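Local coordinates for protein galactose-binding lectin (Arachis hypogaea, PDB 6VAV) that binds D-galactose as a calcium- and manganese-containing homotetrameric lectin of the legume family, at residues D83-F88 with H218-W223. Residues are numbered along the deposited sequence; the frame is centred on the assembly and turned at random.
With QTY (N-[[1-[(3S,3aR,6S,6aR)-6-[4-[[[4-[[(2R,3R,4S,5R,6R)-6-(hydroxymethyl)-3,4,5-tris(oxidanyl)oxan-2-yl]amino]-4-oxidanylidene-butanoyl]amino]methyl]-1,2,3-triazol-1-yl]-2,3,3a,5,6,6a-hexahydrofuro[3,2-b]furan-3-yl]-1,2,3-triazol-4-yl]methyl]-N'-[(2R,3R,4S,5R,6R)-6-(hydroxymethyl)-3,4,5-tris(oxidanyl)oxan-2-yl]butanediamide), chain E.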
ATOM      1  N   ASP A  83     -26.009 -20.470 -11.357  1.00 16.60           N
ATOM      2  CA  ASP A  83     -26.759 -19.292 -11.808  1.00 17.64           C
ATOM      3  C   ASP A  83     -25.922 -18.007 -11.940  1.00 21.99           C
ATOM      4  O   ASP A  83     -26.408 -17.037 -12.521  1.00 19.51           O
ATOM      5  CB  ASP A  83     -27.928 -19.041 -10.870  1.00 18.84           C
ATOM      6  CG  ASP A  83     -29.108 -19.904 -11.239  1.00 21.18           C
ATOM      7  OD1 ASP A  83     -29.177 -21.059 -10.747  1.00 20.01           O
ATOM      8  OD2 ASP A  83     -29.920 -19.462 -12.081  1.00 23.61           O
ATOM      9  N   GLY A  84     -24.703 -18.023 -11.411  1.00 20.72           N
ATOM     10  CA  GLY A  84     -23.817 -16.863 -11.470  1.00 20.19           C
ATOM     11  C   GLY A  84     -23.338 -16.367 -10.127  1.00 22.58           C
ATOM     12  O   GLY A  84     -23.626 -16.967  -9.088  1.00 20.45           O
ATOM     13  N   ILE A  85     -22.609 -15.246 -10.157  1.00 18.61           N
ATOM     14  CA  ILE A  85     -21.984 -14.622  -8.988  1.00 19.06           C
ATOM     15  C   ILE A  85     -22.473 -13.161  -8.845  1.00 22.01           C
ATOM     16  O   ILE A  85     -22.613 -12.458  -9.844  1.00 22.33           O
ATOM     17  CB  ILE A  85     -20.423 -14.659  -9.142  1.00 21.85           C
ATOM     18  CG1 ILE A  85     -19.866 -16.100  -9.299  1.00 21.57           C
ATOM     19  CG2 ILE A  85     -19.703 -13.894  -7.999  1.00 21.20           C
ATOM     20  CD1 ILE A  85     -18.393 -16.208  -9.740  1.00 20.94           C
ATOM     21  N   ILE A  86     -22.673 -12.704  -7.598  1.00 17.37           N
ATOM     22  CA  ILE A  86     -22.997 -11.322  -7.299  1.00 17.21           C
ATOM     23  C   ILE A  86     -21.968 -10.748  -6.276  1.00 21.49           C
ATOM     24  O   ILE A  86     -21.701 -11.360  -5.244  1.00 19.07           O
ATOM     25  CB  ILE A  86     -24.464 -11.090  -6.850  1.00 20.57           C
ATOM     26  CG1 ILE A  86     -24.768  -9.537  -6.751  1.00 21.28           C
ATOM     27  CG2 ILE A  86     -24.838 -11.882  -5.572  1.00 19.47           C
ATOM     28  CD1 ILE A  86     -26.244  -9.120  -6.524  1.00 23.26           C
ATOM     29  N   PHE A  87     -21.367  -9.597  -6.622  1.00 18.68           N
ATOM     30  CA  PHE A  87     -20.523  -8.799  -5.724  1.00 18.23           C
ATOM     31  C   PHE A  87     -21.507  -7.897  -5.014  1.00 20.89           C
ATOM     32  O   PHE A  87     -22.217  -7.145  -5.687  1.00 17.15           O
ATOM     33  CB  PHE A  87     -19.434  -8.012  -6.482  1.00 19.15           C
ATOM     34  CG  PHE A  87     -18.826  -6.894  -5.652  1.00 19.71           C
ATOM     35  CD1 PHE A  87     -18.076  -7.173  -4.514  1.00 22.95           C
ATOM     36  CD2 PHE A  87     -19.054  -5.560  -5.983  1.00 23.67           C
ATOM     37  CE1 PHE A  87     -17.522  -6.131  -3.739  1.00 25.63           C
ATOM     38  CE2 PHE A  87     -18.501  -4.522  -5.209  1.00 25.55           C
ATOM     39  CZ  PHE A  87     -17.742  -4.815  -4.093  1.00 22.93           C
ATOM     40  N   PHE A  88     -21.643  -8.027  -3.686  1.00 18.71           N
ATOM     41  CA  PHE A  88     -22.718  -7.271  -3.040  1.00 18.39           C
ATOM     42  C   PHE A  88     -22.288  -6.518  -1.778  1.00 21.19           C
ATOM     43  O   PHE A  88     -21.227  -6.751  -1.220  1.00 19.51           O
ATOM     44  CB  PHE A  88     -23.918  -8.200  -2.718  1.00 18.98           C
ATOM     45  CG  PHE A  88     -23.722  -9.177  -1.580  1.00 18.97           C
ATOM     46  CD1 PHE A  88     -22.962 -10.333  -1.753  1.00 21.50           C
ATOM     47  CD2 PHE A  88     -24.406  -9.013  -0.382  1.00 21.36           C
ATOM     48  CE1 PHE A  88     -22.794 -11.252  -0.703  1.00 21.60           C
ATOM     49  CE2 PHE A  88     -24.277  -9.958   0.655  1.00 22.06           C
ATOM     50  CZ  PHE A  88     -23.470 -11.065   0.482  1.00 20.73           C
ATOM     51  N   HIS A 218     -18.220 -21.932  -9.254  1.00 21.65           N
ATOM     52  CA  HIS A 218     -18.162 -20.462  -9.018  1.00 20.69           C
ATOM     53  C   HIS A 218     -16.955 -20.194  -8.144  1.00 24.66           C
ATOM     54  O   HIS A 218     -16.956 -20.589  -6.965  1.00 23.66           O
ATOM     55  CB  HIS A 218     -19.440 -19.922  -8.339  1.00 21.45           C
ATOM     56  CG  HIS A 218     -20.740 -20.160  -9.048  1.00 24.41           C
ATOM     57  ND1 HIS A 218     -21.614 -21.169  -8.637  1.00 26.20           N
ATOM     58  CD2 HIS A 218     -21.330 -19.451 -10.038  1.00 25.48           C
ATOM     59  CE1 HIS A 218     -22.684 -21.046  -9.405  1.00 25.55           C
ATOM     60  NE2 HIS A 218     -22.560 -20.025 -10.263  1.00 25.07           N
ATOM     61  N   LEU A 219     -15.900 -19.575  -8.722  1.00 20.01           N
ATOM     62  CA  LEU A 219     -14.653 -19.339  -8.005  1.00 19.72           C
ATOM     63  C   LEU A 219     -14.307 -17.855  -7.829  1.00 20.91           C
ATOM     64  O   LEU A 219     -14.418 -17.094  -8.779  1.00 19.68           O
ATOM     65  CB  LEU A 219     -13.468 -20.008  -8.742  1.00 19.25           C
ATOM     66  CG  LEU A 219     -13.530 -21.536  -8.961  1.00 23.14           C
ATOM     67  CD1 LEU A 219     -12.471 -21.972  -9.943  1.00 23.31           C
ATOM     68  CD2 LEU A 219     -13.395 -22.298  -7.656  1.00 21.30           C
ATOM     69  N   ILE A 220     -13.858 -17.476  -6.628  1.00 17.03           N
ATOM     70  CA  ILE A 220     -13.309 -16.151  -6.336  1.00 17.99           C
ATOM     71  C   ILE A 220     -11.796 -16.368  -6.192  1.00 24.50           C
ATOM     72  O   ILE A 220     -11.365 -17.137  -5.320  1.00 23.37           O
ATOM     73  CB  ILE A 220     -13.943 -15.394  -5.124  1.00 20.57           C
ATOM     74  CG1 ILE A 220     -15.498 -15.311  -5.206  1.00 20.27           C
ATOM     75  CG2 ILE A 220     -13.298 -13.995  -4.946  1.00 21.17           C
ATOM     76  CD1 ILE A 220     -16.174 -14.640  -6.453  1.00 20.93           C
ATOM     77  N   ARG A 221     -11.012 -15.734  -7.070  1.00 21.28           N
ATOM     78  CA  ARG A 221      -9.561 -15.905  -7.137  1.00 22.06           C
ATOM     79  C   ARG A 221      -8.762 -14.848  -6.369  1.00 26.39           C
ATOM     80  O   ARG A 221      -7.742 -15.178  -5.756  1.00 26.67           O
ATOM     81  CB  ARG A 221      -9.113 -15.932  -8.602  1.00 23.22           C
ATOM     82  CG  ARG A 221      -9.603 -17.179  -9.369  1.00 28.04           C
ATOM     83  CD  ARG A 221      -9.301 -17.121 -10.859  1.00 42.90           C
ATOM     84  NE  ARG A 221      -7.881 -16.874 -11.145  1.00 72.24           N
ATOM     85  CZ  ARG A 221      -6.945 -17.819 -11.231  1.00100.55           C
ATOM     86  NH1 ARG A 221      -7.263 -19.097 -11.058  1.00 94.08           N
ATOM     87  NH2 ARG A 221      -5.685 -17.490 -11.489  1.00 91.68           N
ATOM     88  N   SER A 222      -9.186 -13.592  -6.422  1.00 22.83           N
ATOM     89  CA  SER A 222      -8.489 -12.494  -5.753  1.00 22.52           C
ATOM     90  C   SER A 222      -9.449 -11.341  -5.512  1.00 23.14           C
ATOM     91  O   SER A 222     -10.468 -11.245  -6.194  1.00 18.03           O
ATOM     92  CB  SER A 222      -7.280 -12.031  -6.571  1.00 25.84           C
ATOM     93  OG  SER A 222      -7.662 -11.536  -7.844  1.00 32.59           O
ATOM     94  N   TRP A 223      -9.122 -10.475  -4.534  1.00 20.67           N
ATOM     95  CA  TRP A 223      -9.951  -9.325  -4.182  1.00 20.68           C
ATOM     96  C   TRP A 223      -9.133  -8.262  -3.465  1.00 24.14           C
ATOM     97  O   TRP A 223      -8.541  -8.533  -2.417  1.00 24.52           O
ATOM     98  CB  TRP A 223     -11.137  -9.775  -3.311  1.00 18.76           C
ATOM     99  CG  TRP A 223     -12.126  -8.709  -2.932  1.00 18.46           C
ATOM    100  CD1 TRP A 223     -12.428  -7.570  -3.630  1.00 21.33           C
ATOM    101  CD2 TRP A 223     -13.032  -8.750  -1.821  1.00 18.00           C
ATOM    102  NE1 TRP A 223     -13.452  -6.895  -3.012  1.00 20.52           N
ATOM    103  CE2 TRP A 223     -13.839  -7.591  -1.893  1.00 22.14           C
ATOM    104  CE3 TRP A 223     -13.247  -9.664  -0.772  1.00 18.31           C
ATOM    105  CZ2 TRP A 223     -14.827  -7.304  -0.937  1.00 20.64           C
ATOM    106  CZ3 TRP A 223     -14.231  -9.385   0.166  1.00 19.52           C
ATOM    107  CH2 TRP A 223     -15.008  -8.224   0.081  1.00 20.54           C
TER
HETATM  108  C1  QTY E 301     -34.443 -23.203 -12.601  1.00 25.67           C
HETATM  109  N1  QTY E 301     -35.408 -24.008 -11.908  1.00 25.92           N
HETATM  110  C2  QTY E 301     -33.911 -22.089 -11.708  1.00 24.46           C
HETATM  111  N2  QTY E 301     -36.276 -28.625 -12.937  1.00 61.93           N
HETATM  112  O2  QTY E 301     -34.996 -21.272 -11.291  1.00 22.80           O
HETATM  113  C3  QTY E 301     -32.892 -21.267 -12.479  1.00 24.96           C
HETATM  114  N3  QTY E 301     -33.075 -29.361 -15.632  1.00 80.78           N
HETATM  115  O3  QTY E 301     -32.394 -20.203 -11.671  1.00 26.09           O
HETATM  116  C4  QTY E 301     -31.762 -22.152 -13.005  1.00 22.82           C
HETATM  117  N4  QTY E 301     -33.146 -30.701 -15.486  1.00 79.26           N
HETATM  118  O4  QTY E 301     -30.924 -22.615 -11.950  1.00 22.17           O
HETATM  119  C5  QTY E 301     -32.337 -23.351 -13.757  1.00 25.60           C
HETATM  120  N5  QTY E 301     -33.911 -30.926 -14.447  1.00 77.03           N
HETATM  121  O5  QTY E 301     -33.365 -24.044 -13.028  1.00 25.53           O
HETATM  122  C6  QTY E 301     -31.411 -24.355 -14.418  1.00 28.55           C
HETATM  123  N6  QTY E 301     -31.968 -30.853 -20.880  1.00 95.43           N
HETATM  124  O6  QTY E 301     -32.021 -25.042 -15.501  1.00 33.79           O
HETATM  125  C7  QTY E 301     -36.374 -24.686 -12.545  1.00 28.45           C
HETATM  126  N7  QTY E 301     -33.308 -30.697 -20.991  1.00 97.34           N
HETATM  127  O7  QTY E 301     -36.491 -24.678 -13.769  1.00 22.58           O
HETATM  128  C8  QTY E 301     -37.358 -25.426 -11.666  1.00 35.98           C
HETATM  129  N8  QTY E 301     -33.652 -31.225 -22.140  1.00 98.14           N
HETATM  130  C9  QTY E 301     -37.666 -26.826 -12.162  1.00 45.23           C
HETATM  131  C10 QTY E 301     -36.507 -27.769 -11.950  1.00 53.06           C
HETATM  132  O10 QTY E 301     -35.825 -27.732 -10.927  1.00 52.43           O
HETATM  133  C11 QTY E 301     -35.300 -29.684 -12.795  1.00 69.13           C
HETATM  134  C12 QTY E 301     -34.358 -29.743 -13.951  1.00 75.35           C
HETATM  135  C13 QTY E 301     -33.813 -28.741 -14.700  1.00 78.08           C
HETATM  136  C14 QTY E 301     -32.198 -28.776 -16.658  1.00 84.40           C
HETATM  137  C15 QTY E 301     -30.796 -29.369 -16.551  1.00 85.45           C
HETATM  138  O15 QTY E 301     -30.776 -30.508 -17.435  1.00 87.66           O
HETATM  139  C16 QTY E 301     -31.861 -30.440 -18.370  1.00 89.13           C
HETATM  140  C17 QTY E 301     -31.230 -30.276 -19.752  1.00 91.69           C
HETATM  141  C18 QTY E 301     -31.122 -28.761 -19.901  1.00 90.01           C
HETATM  142  C19 QTY E 301     -32.593 -29.136 -18.088  1.00 87.36           C
HETATM  143  O19 QTY E 301     -32.114 -28.176 -19.035  1.00 88.27           O
HETATM  144  C20 QTY E 301     -31.478 -31.495 -21.952  1.00 96.80           C
HETATM  145  C21 QTY E 301     -32.551 -31.717 -22.766  1.00 98.13           C
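Gly-84 to Phe-88 and His-218 to Trp-223 are strands of two different sheets, running in roughly the same direction at 40° with their axes 7.9 Å apart at closest approach. Ile-85 and His-218 have the nearest CA atoms. The one hydrogen bond across the contact runs from Gly-84 N to His-218 NE2, 3.1 Å long and bent to 145° at the hydrogen. The donor sits tilted out of the imidazole plane. The other ring nitrogen, ND1, is held by Thr-35 OG1, so the ring is gripped at both nitrogens. The Ile-85 side chain lies alongside that of His-218, pointing the other way, with CG1 3.7 Å from CD2 of His-218. Its chi1 of -58° sets CG2 opposite the backbone N, where it meets CD1 of Ile-220 at 3.9 Å. Further along, Trp-223 brings CZ2 to the edge of the Phe-87 ring, near its plane, 4.1 Å from CE1 of Phe-87, the two side chains lying roughly perpendicular. Phe-206 touches both rings, and the indole NE1 is hydrogen-bonded to Thr-67 OG1. Asp-83 follows a cis peptide bond. Its OD1 accepts a hydrogen bond from O4 of a galactosyl ring of the bound QTY ligand and OD2 one from O3, each 2.6 Å long. Asn-127, a calcium ligand, also bonds QTY. This is the sheet-to-sheet interior of the legume lectin jelly roll, leading at one end to the cis-peptide aspartate of its galactose-binding site.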